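Thiosulfate reductase (Thermus thermophilus, PDB 2VPZ) probably acts as a molybdenum oxidoreductase that reduces sulfur compounds such as polysulfide or thiosulfate, using a bis-MGD molybdenum centre and an iron-sulfur cluster. Local coordinates at residues 667-672 with 717-722; 619-624 with 737-742. All blocks are in the same frame, centred on the assembly; numbering follows the deposited sequence.

Contact 1 of 2, residues 667-672 with 717-722; sequences VMLVNQ and NYLQTR. With MGD (2-amino-5,6-dimercapto-7-methyl-3,7,8a,9-tetrahydro-8-oxa-1,3,9,10-tetraaza-anthracen-4-one guanosine dinucleotide), chain H.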
loop_
_atom_site.group_PDB
_atom_site.type_symbol
_atom_site.label_atom_id
_atom_site.label_comp_id
_atom_site.label_asym_id
_atom_site.label_seq_id
_atom_site.Cartn_x
_atom_site.Cartn_y
_atom_site.Cartn_z
ATOM N N VAL A 667 -32.232 6.380 -19.930
ATOM C CA VAL A 667 -33.005 7.619 -19.841
ATOM C C VAL A 667 -33.077 8.306 -21.213
ATOM O O VAL A 667 -32.227 8.046 -22.077
ATOM C CB VAL A 667 -32.217 8.563 -18.832
ATOM C CG1 VAL A 667 -32.028 9.943 -19.452
ATOM C CG2 VAL A 667 -32.915 8.646 -17.459
ATOM N N MET A 668 -34.112 9.116 -21.440
ATOM C CA MET A 668 -34.167 9.944 -22.673
ATOM C C MET A 668 -33.754 11.351 -22.203
ATOM O O MET A 668 -34.086 11.753 -21.080
ATOM C CB MET A 668 -35.586 10.104 -23.271
ATOM C CG MET A 668 -36.308 8.864 -23.755
ATOM S SD MET A 668 -35.478 8.055 -25.185
ATOM C CE MET A 668 -35.582 9.344 -26.471
ATOM N N LEU A 669 -33.025 12.075 -23.051
ATOM C CA LEU A 669 -32.667 13.478 -22.752
ATOM C C LEU A 669 -33.638 14.364 -23.602
ATOM O O LEU A 669 -33.769 14.192 -24.814
ATOM C CB LEU A 669 -31.186 13.796 -23.136
ATOM C CG LEU A 669 -30.145 12.969 -22.366
ATOM C CD1 LEU A 669 -28.755 13.180 -22.967
ATOM C CD2 LEU A 669 -30.146 13.307 -20.849
ATOM N N VAL A 670 -34.346 15.266 -22.926
ATOM C CA VAL A 670 -35.278 16.157 -23.617
ATOM C C VAL A 670 -34.775 17.617 -23.419
ATOM O O VAL A 670 -34.474 18.019 -22.288
ATOM C CB VAL A 670 -36.758 15.977 -23.046
ATOM C CG1 VAL A 670 -37.782 16.600 -24.020
ATOM C CG2 VAL A 670 -37.062 14.459 -22.837
ATOM N N ASN A 671 -34.626 18.391 -24.491
ATOM C CA ASN A 671 -34.137 19.763 -24.323
ATOM C C ASN A 671 -35.269 20.790 -24.108
ATOM O O ASN A 671 -36.447 20.433 -24.175
ATOM C CB ASN A 671 -33.146 20.215 -25.454
ATOM C CG ASN A 671 -33.807 20.395 -26.834
ATOM O OD1 ASN A 671 -33.117 20.738 -27.816
ATOM N ND2 ASN A 671 -35.113 20.180 -26.915
ATOM N N GLN A 672 -34.906 22.035 -23.813
ATOM C CA GLN A 672 -35.867 23.100 -23.556
ATOM C C GLN A 672 -36.893 23.251 -24.715
ATOM O O GLN A 672 -38.004 23.756 -24.500
ATOM C CB GLN A 672 -35.131 24.433 -23.243
ATOM C CG GLN A 672 -34.435 25.141 -24.439
ATOM C CD GLN A 672 -33.128 24.493 -24.900
ATOM O OE1 GLN A 672 -32.845 24.415 -26.109
ATOM N NE2 GLN A 672 -32.302 24.044 -23.947
ATOM N N ASN A 717 -25.510 17.010 -30.514
ATOM C CA ASN A 717 -25.890 17.920 -31.627
ATOM C C ASN A 717 -27.401 17.940 -31.929
ATOM O O ASN A 717 -27.951 18.989 -32.269
ATOM C CB ASN A 717 -25.158 17.565 -32.926
ATOM C CG ASN A 717 -25.149 18.720 -33.908
ATOM O OD1 ASN A 717 -25.511 18.582 -35.082
ATOM N ND2 ASN A 717 -24.730 19.875 -33.424
ATOM N N TYR A 718 -28.067 16.790 -31.847
ATOM C CA TYR A 718 -29.512 16.784 -32.069
ATOM C C TYR A 718 -30.226 17.490 -30.902
ATOM O O TYR A 718 -31.395 17.855 -31.015
ATOM C CB TYR A 718 -30.079 15.373 -32.245
ATOM C CG TYR A 718 -30.104 14.899 -33.685
ATOM C CD1 TYR A 718 -28.953 14.421 -34.284
ATOM C CD2 TYR A 718 -31.280 14.934 -34.448
ATOM C CE1 TYR A 718 -28.954 13.982 -35.604
ATOM C CE2 TYR A 718 -31.296 14.497 -35.784
ATOM C CZ TYR A 718 -30.121 14.016 -36.355
ATOM O OH TYR A 718 -30.087 13.559 -37.654
ATOM N N LEU A 719 -29.533 17.703 -29.792
ATOM C CA LEU A 719 -30.145 18.385 -28.646
ATOM C C LEU A 719 -29.778 19.855 -28.625
ATOM O O LEU A 719 -30.371 20.637 -27.889
ATOM C CB LEU A 719 -29.704 17.753 -27.328
ATOM C CG LEU A 719 -30.332 16.419 -26.967
ATOM C CD1 LEU A 719 -29.448 15.625 -26.004
ATOM C CD2 LEU A 719 -31.701 16.680 -26.354
ATOM N N GLN A 720 -28.760 20.208 -29.410
ATOM C CA GLN A 720 -28.278 21.590 -29.498
ATOM C C GLN A 720 -29.055 22.297 -30.612
ATOM O O GLN A 720 -28.614 22.485 -31.744
ATOM C CB GLN A 720 -26.747 21.609 -29.696
ATOM C CG GLN A 720 -25.989 21.303 -28.384
ATOM C CD GLN A 720 -24.730 20.436 -28.540
ATOM O OE1 GLN A 720 -24.508 19.809 -29.582
ATOM N NE2 GLN A 720 -23.910 20.379 -27.475
ATOM N N THR A 721 -30.261 22.665 -30.229
ATOM C CA THR A 721 -31.219 23.303 -31.091
ATOM C C THR A 721 -30.934 24.804 -31.325
ATOM O O THR A 721 -31.101 25.307 -32.440
ATOM C CB THR A 721 -32.648 23.079 -30.500
ATOM O OG1 THR A 721 -33.272 21.980 -31.135
ATOM C CG2 THR A 721 -33.479 24.343 -30.612
ATOM N N ARG A 722 -30.479 25.469 -30.263
ATOM C CA ARG A 722 -30.131 26.908 -30.247
ATOM C C ARG A 722 -28.615 27.130 -30.003
ATOM O O ARG A 722 -27.923 26.205 -29.602
ATOM C CB ARG A 722 -30.902 27.626 -29.109
ATOM C CG ARG A 722 -32.422 27.339 -28.993
ATOM C CD ARG A 722 -32.991 27.782 -27.613
ATOM N NE ARG A 722 -34.450 27.723 -27.441
ATOM C CZ ARG A 722 -35.118 28.144 -26.363
ATOM N NH1 ARG A 722 -34.461 28.663 -25.334
ATOM N NH2 ARG A 722 -36.453 28.059 -26.310
HETATM P PB MGD H . -16.680 13.946 -38.059
HETATM O O1B MGD H . -17.888 13.623 -37.235
HETATM O O2B MGD H . -15.459 13.085 -37.943
HETATM O O3B MGD H . -16.473 15.527 -37.811
HETATM O O3A MGD H . -16.252 18.003 -37.480
HETATM P PA MGD H . -16.125 16.890 -38.616
HETATM O O1A MGD H . -14.726 16.614 -39.143
HETATM O O2A MGD H . -17.242 17.156 -39.563
HETATM O "O5'" MGD H . -17.058 13.903 -39.579
HETATM C "C5'" MGD H . -16.142 13.439 -40.572
HETATM C "C4'" MGD H . -16.983 13.102 -41.804
HETATM O "O4'" MGD H . -15.963 12.896 -42.776
HETATM C "C3'" MGD H . -17.762 11.815 -41.732
HETATM O "O3'" MGD H . -18.829 11.953 -42.679
HETATM C "C2'" MGD H . -16.718 10.788 -42.198
HETATM O "O2'" MGD H . -17.412 9.666 -42.675
HETATM C "C1'" MGD H . -15.968 11.534 -43.305
HETATM N N9 MGD H . -14.564 11.103 -43.662
HETATM C C8 MGD H . -13.643 10.619 -42.827
HETATM N N7 MGD H . -12.458 10.357 -43.425
HETATM C C5 MGD H . -12.574 10.731 -44.718
HETATM C C6 MGD H . -11.680 10.796 -45.958
HETATM O O6 MGD H . -10.473 10.367 -45.963
HETATM N N1 MGD H . -12.266 11.307 -47.091
HETATM C C2 MGD H . -13.561 11.747 -47.161
HETATM N N2 MGD H . -14.125 12.248 -48.303
HETATM N N3 MGD H . -14.345 11.720 -46.075
HETATM C C4 MGD H . -13.969 11.227 -44.849
HETATM C C10 MGD H . -15.129 18.368 -36.621
HETATM C C11 MGD H . -15.514 19.607 -35.884
HETATM O O11 MGD H . -16.850 19.387 -35.430
HETATM C C12 MGD H . -14.638 20.046 -34.771
HETATM S S12 MGD H . -12.938 20.176 -34.949
HETATM C C13 MGD H . -15.128 20.438 -33.594
HETATM S S13 MGD H . -14.250 20.903 -32.261
HETATM C C14 MGD H . -16.510 20.575 -33.253
HETATM N N15 MGD H . -16.845 19.566 -32.208
HETATM C C16 MGD H . -18.192 19.451 -31.963
HETATM C C17 MGD H . -18.827 19.024 -30.713
HETATM O O17 MGD H . -18.124 18.662 -29.723
HETATM N N18 MGD H . -20.160 19.044 -30.647
HETATM C C19 MGD H . -20.947 19.428 -31.671
HETATM N N19 MGD H . -22.311 19.371 -31.597
HETATM N N20 MGD H . -20.413 19.855 -32.817
HETATM C C21 MGD H . -19.104 19.872 -33.044
HETATM N N22 MGD H . -18.625 20.242 -34.236
HETATM C C23 MGD H . -17.251 20.441 -34.548
#

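Contact 2 of 2, residues 619-624 with 737-742; sequences YRLLYG and NFVRLE. With MGD (2-amino-5,6-dimercapto-7-methyl-3,7,8a,9-tetrahydro-8-oxa-1,3,9,10-tetraaza-anthracen-4-one guanosine dinucleotide), chain I.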
loop_
_atom_site.group_PDB
_atom_site.type_symbol
_atom_site.label_atom_id
_atom_site.label_comp_id
_atom_site.label_asym_id
_atom_site.label_seq_id
_atom_site.Cartn_x
_atom_site.Cartn_y
_atom_site.Cartn_z
ATOM N N TYR A 619 -30.826 20.696 -16.651
ATOM C CA TYR A 619 -29.367 20.749 -16.424
ATOM C C TYR A 619 -28.632 21.329 -17.635
ATOM O O TYR A 619 -29.113 21.190 -18.754
ATOM C CB TYR A 619 -28.792 19.365 -16.138
ATOM C CG TYR A 619 -29.382 18.698 -14.933
ATOM C CD1 TYR A 619 -30.538 17.917 -15.040
ATOM C CD2 TYR A 619 -28.820 18.887 -13.664
ATOM C CE1 TYR A 619 -31.130 17.339 -13.916
ATOM C CE2 TYR A 619 -29.398 18.322 -12.524
ATOM C CZ TYR A 619 -30.554 17.546 -12.655
ATOM O OH TYR A 619 -31.130 16.990 -11.531
ATOM N N ARG A 620 -27.485 21.987 -17.438
ATOM C CA ARG A 620 -26.743 22.468 -18.589
ATOM C C ARG A 620 -26.115 21.193 -19.220
ATOM O O ARG A 620 -25.657 20.305 -18.509
ATOM C CB ARG A 620 -25.651 23.483 -18.207
ATOM C CG ARG A 620 -25.014 24.214 -19.407
ATOM C CD ARG A 620 -23.952 25.237 -18.960
ATOM N NE ARG A 620 -24.465 26.268 -18.060
ATOM C CZ ARG A 620 -25.117 27.374 -18.419
ATOM N NH1 ARG A 620 -25.359 27.635 -19.698
ATOM N NH2 ARG A 620 -25.527 28.233 -17.479
ATOM N N LEU A 621 -26.137 21.115 -20.556
ATOM C CA LEU A 621 -25.639 19.992 -21.352
ATOM C C LEU A 621 -24.156 20.245 -21.686
ATOM O O LEU A 621 -23.864 21.119 -22.507
ATOM C CB LEU A 621 -26.441 19.865 -22.650
ATOM C CG LEU A 621 -26.645 18.559 -23.450
ATOM C CD1 LEU A 621 -26.628 18.842 -24.971
ATOM C CD2 LEU A 621 -25.568 17.545 -23.060
ATOM N N LEU A 622 -23.225 19.530 -21.022
ATOM C CA LEU A 622 -21.798 19.701 -21.291
ATOM C C LEU A 622 -21.434 18.501 -22.210
ATOM O O LEU A 622 -22.175 17.522 -22.279
ATOM C CB LEU A 622 -20.978 19.767 -19.991
ATOM C CG LEU A 622 -21.339 20.843 -18.915
ATOM C CD1 LEU A 622 -20.361 20.799 -17.705
ATOM C CD2 LEU A 622 -21.346 22.254 -19.545
ATOM N N TYR A 623 -20.320 18.573 -22.941
ATOM C CA TYR A 623 -20.002 17.493 -23.860
ATOM C C TYR A 623 -18.488 17.465 -24.096
ATOM O O TYR A 623 -17.779 18.408 -23.753
ATOM C CB TYR A 623 -20.780 17.709 -25.158
ATOM C CG TYR A 623 -20.508 19.067 -25.775
ATOM C CD1 TYR A 623 -19.397 19.280 -26.591
ATOM C CD2 TYR A 623 -21.301 20.192 -25.453
ATOM C CE1 TYR A 623 -19.060 20.546 -27.067
ATOM C CE2 TYR A 623 -20.979 21.461 -25.920
ATOM C CZ TYR A 623 -19.848 21.637 -26.736
ATOM O OH TYR A 623 -19.509 22.884 -27.200
ATOM N N GLY A 624 -17.985 16.385 -24.678
ATOM C CA GLY A 624 -16.573 16.291 -24.898
ATOM C C GLY A 624 -16.140 15.051 -25.637
ATOM O O GLY A 624 -16.928 14.434 -26.360
ATOM N N ASN A 737 -27.483 25.265 -24.157
ATOM C CA ASN A 737 -28.636 24.350 -24.177
ATOM C C ASN A 737 -28.817 23.659 -22.821
ATOM O O ASN A 737 -27.846 23.356 -22.126
ATOM C CB ASN A 737 -28.497 23.311 -25.309
ATOM C CG ASN A 737 -28.612 23.935 -26.708
ATOM O OD1 ASN A 737 -29.715 24.136 -27.227
ATOM N ND2 ASN A 737 -27.463 24.259 -27.306
ATOM N N PHE A 738 -30.075 23.448 -22.451
ATOM C CA PHE A 738 -30.474 22.821 -21.203
ATOM C C PHE A 738 -31.249 21.549 -21.546
ATOM O O PHE A 738 -31.989 21.493 -22.541
ATOM C CB PHE A 738 -31.319 23.813 -20.372
ATOM C CG PHE A 738 -30.674 25.194 -20.203
ATOM C CD1 PHE A 738 -31.287 26.338 -20.719
ATOM C CD2 PHE A 738 -29.447 25.340 -19.534
ATOM C CE1 PHE A 738 -30.677 27.620 -20.590
ATOM C CE2 PHE A 738 -28.821 26.614 -19.391
ATOM C CZ PHE A 738 -29.442 27.753 -19.920
ATOM N N VAL A 739 -31.071 20.534 -20.718
ATOM C CA VAL A 739 -31.670 19.236 -20.930
ATOM C C VAL A 739 -32.223 18.638 -19.615
ATOM O O VAL A 739 -31.696 18.945 -18.536
ATOM C CB VAL A 739 -30.561 18.314 -21.539
ATOM C CG1 VAL A 739 -29.796 17.597 -20.426
ATOM C CG2 VAL A 739 -31.145 17.376 -22.563
ATOM N N ARG A 740 -33.303 17.850 -19.688
ATOM C CA ARG A 740 -33.858 17.171 -18.507
ATOM C C ARG A 740 -33.953 15.654 -18.798
ATOM O O ARG A 740 -34.017 15.247 -19.964
ATOM C CB ARG A 740 -35.209 17.738 -18.106
ATOM C CG ARG A 740 -36.244 17.380 -19.079
ATOM C CD ARG A 740 -37.486 18.161 -18.901
ATOM N NE ARG A 740 -38.543 17.251 -19.240
ATOM C CZ ARG A 740 -39.233 17.304 -20.353
ATOM N NH1 ARG A 740 -38.966 18.260 -21.215
ATOM N NH2 ARG A 740 -40.152 16.377 -20.630
ATOM N N LEU A 741 -33.940 14.824 -17.755
ATOM C CA LEU A 741 -33.954 13.367 -17.909
ATOM C C LEU A 741 -35.294 12.685 -17.577
ATOM O O LEU A 741 -35.890 12.937 -16.530
ATOM C CB LEU A 741 -32.800 12.716 -17.108
ATOM C CG LEU A 741 -31.542 13.338 -16.467
ATOM C CD1 LEU A 741 -30.611 12.136 -16.251
ATOM C CD2 LEU A 741 -30.805 14.445 -17.273
ATOM N N GLU A 742 -35.728 11.802 -18.472
ATOM C CA GLU A 742 -36.995 11.076 -18.399
ATOM C C GLU A 742 -36.699 9.561 -18.421
ATOM O O GLU A 742 -36.066 9.083 -19.359
ATOM C CB GLU A 742 -37.827 11.505 -19.616
ATOM C CG GLU A 742 -39.250 10.966 -19.785
ATOM C CD GLU A 742 -39.932 11.503 -21.064
ATOM O OE1 GLU A 742 -39.876 10.815 -22.113
ATOM O OE2 GLU A 742 -40.500 12.627 -20.997
HETATM P PB MGD I . -12.748 21.920 -23.994
HETATM O O1B MGD I . -14.078 22.297 -24.517
HETATM O O2B MGD I . -11.824 22.931 -23.536
HETATM O O3B MGD I . -12.281 21.051 -25.253
HETATM O O3A MGD I . -11.237 19.242 -26.708
HETATM P PA MGD I . -10.892 20.493 -25.812
HETATM O O1A MGD I . -10.218 21.384 -26.747
HETATM O O2A MGD I . -10.026 20.061 -24.726
HETATM O "O5'" MGD I . -12.904 20.912 -22.818
HETATM C "C5'" MGD I . -13.945 19.968 -22.555
HETATM C "C4'" MGD I . -14.085 20.159 -21.053
HETATM O "O4'" MGD I . -14.634 21.464 -20.973
HETATM C "C3'" MGD I . -15.088 19.255 -20.287
HETATM O "O3'" MGD I . -14.482 18.696 -19.094
HETATM C "C2'" MGD I . -16.240 20.198 -19.857
HETATM O "O2'" MGD I . -16.528 19.978 -18.482
HETATM C "C1'" MGD I . -15.561 21.545 -19.876
HETATM N N9 MGD I . -16.382 22.775 -19.699
HETATM C C8 MGD I . -17.679 22.959 -20.100
HETATM N N7 MGD I . -18.134 24.202 -19.775
HETATM C C5 MGD I . -17.114 24.825 -19.128
HETATM C C6 MGD I . -16.947 26.122 -18.441
HETATM O O6 MGD I . -17.886 26.922 -18.506
HETATM N N1 MGD I . -15.777 26.411 -17.874
HETATM C C2 MGD I . -14.753 25.516 -17.832
HETATM N N2 MGD I . -13.561 25.858 -17.226
HETATM N N3 MGD I . -14.832 24.289 -18.434
HETATM C C4 MGD I . -15.960 23.892 -19.084
HETATM C C10 MGD I . -11.730 19.182 -28.029
HETATM C C11 MGD I . -10.519 18.951 -28.873
HETATM O O11 MGD I . -10.036 17.627 -28.604
HETATM C C12 MGD I . -10.711 19.326 -30.366
HETATM S S12 MGD I . -11.318 20.825 -30.832
HETATM C C13 MGD I . -10.392 18.471 -31.403
HETATM S S13 MGD I . -10.512 18.988 -33.022
HETATM C C14 MGD I . -9.899 17.074 -31.129
HETATM N N15 MGD I . -10.836 16.029 -31.318
HETATM C C16 MGD I . -10.706 14.827 -30.670
HETATM C C17 MGD I . -11.624 13.646 -30.843
HETATM O O17 MGD I . -12.565 13.710 -31.682
HETATM N N18 MGD I . -11.373 12.481 -30.153
HETATM C C19 MGD I . -10.354 12.470 -29.255
HETATM N N19 MGD I . -10.202 11.364 -28.554
HETATM N N20 MGD I . -9.482 13.497 -28.982
HETATM C C21 MGD I . -9.615 14.652 -29.703
HETATM N N22 MGD I . -8.842 15.707 -29.503
HETATM C C23 MGD I . -9.268 17.045 -29.751
#

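Contact 1 of 2, residues 667-672 with 717-722
Leu-719 reaches from a loop to the end of strand 666-671 and meets Leu-669 and Asn-671 in the molybdopterin dinucleotide-binding domain, a family of the double-psi beta-barrel clan. It has the most surface buried here. Its two methyl groups divide the work: CD1 lies 3.8 Å from Leu-669 CB, the two side chains crossing at about a right angle, while CD2 sits 3.6 Å from the backbone oxygen Leu-669 O. Leu-621 of strand 619-624 and Glu-677 of strand 676-683 also touch Leu-719. Asn-671 directs its amide at the loop backbone, with CG held between the backbone N and the carbonyl carbon (chi1 69°) and CB 3.9 Å from Leu-719 CD2. Next to Leu-719, Gln-720 turns away from the strand at the centre of an inverse gamma turn. Its OE1 accepts a weak hydrogen bond of 3.0 Å from N19 of the pterin of MGD in chain H, so the loop packs on the sheet at one residue and meets the cofactor at the next. At the more exposed end, Arg-722 forms a salt bridge with Asp-673, and the methylene carbon Gln-672 CG rests over the centre of its guanidinium face, 3.6 Å from Arg-722 CZ.

Contact 2 of 2, residues 619-624 with 737-742
Tyr-619 and Val-739 exchange two backbone hydrogen bonds: Tyr-619 N gives one to Val-739 O at 2.7 Å, and Val-739 N returns one to Tyr-619 O at 2.8 Å, the second being the straighter. A third, from Leu-621 N to Asn-737 O at 3.2 Å, extends the pairing by one step. Between them Phe-738 CA approaches Tyr-619 O at 3.2 Å in a CA-H...O contact, where Arg-620 and Phe-738 form the antiparallel non-hydrogen-bonded pair. This is strand pairing inside the mixed sheet of the dinucleotide-binding domain, but the short strand axes stand at 106°, so both bridges lie where the strands cross near their starts. On one face, Arg-620 and Phe-738 lie side by side. The arginine chain bends at chi3 (-59°), and Phe-738 CE2 sits over one guanidinium face, offset toward its rim and 3.6 Å from Arg-620 NH1; the backbone oxygens of Arg-735 and Glu-612 receive the arginine's hydrogen bonds. From the face opposite Arg-620, Tyr-619 CD1 makes apolar contact with Leu-741 CD2 at 4.1 Å; Tyr-619 OH is hydrogen-bonded to Glu-655. Beyond the pairing, Leu-622 CD2 packs 3.8 Å from N7 of the guanine of MGD in chain I.

How the contacts relate
Strands 666-671 and 738-744 are neighbours in one mixed sheet, so contacts 1 and 2 meet in it, and their centres lie about 7 Å apart. Contact 2 is the buried one, built on backbone hydrogen bonds between strands; contact 1 is partly buried, with a loop laid against the sheet by side-chain packing and no clear hydrogen bond across it. Along the chain, contact 1 is nested within the loop closed by contact 2. Backbone hydrogen bonds pair Val-670 with Arg-740 and Met-668 with Glu-742, while Gln-720 packs on Tyr-623, which belongs to the same MGD pocket. Contact 1 meets the pterin of MGD in chain H, contact 2 the guanine of MGD in chain I.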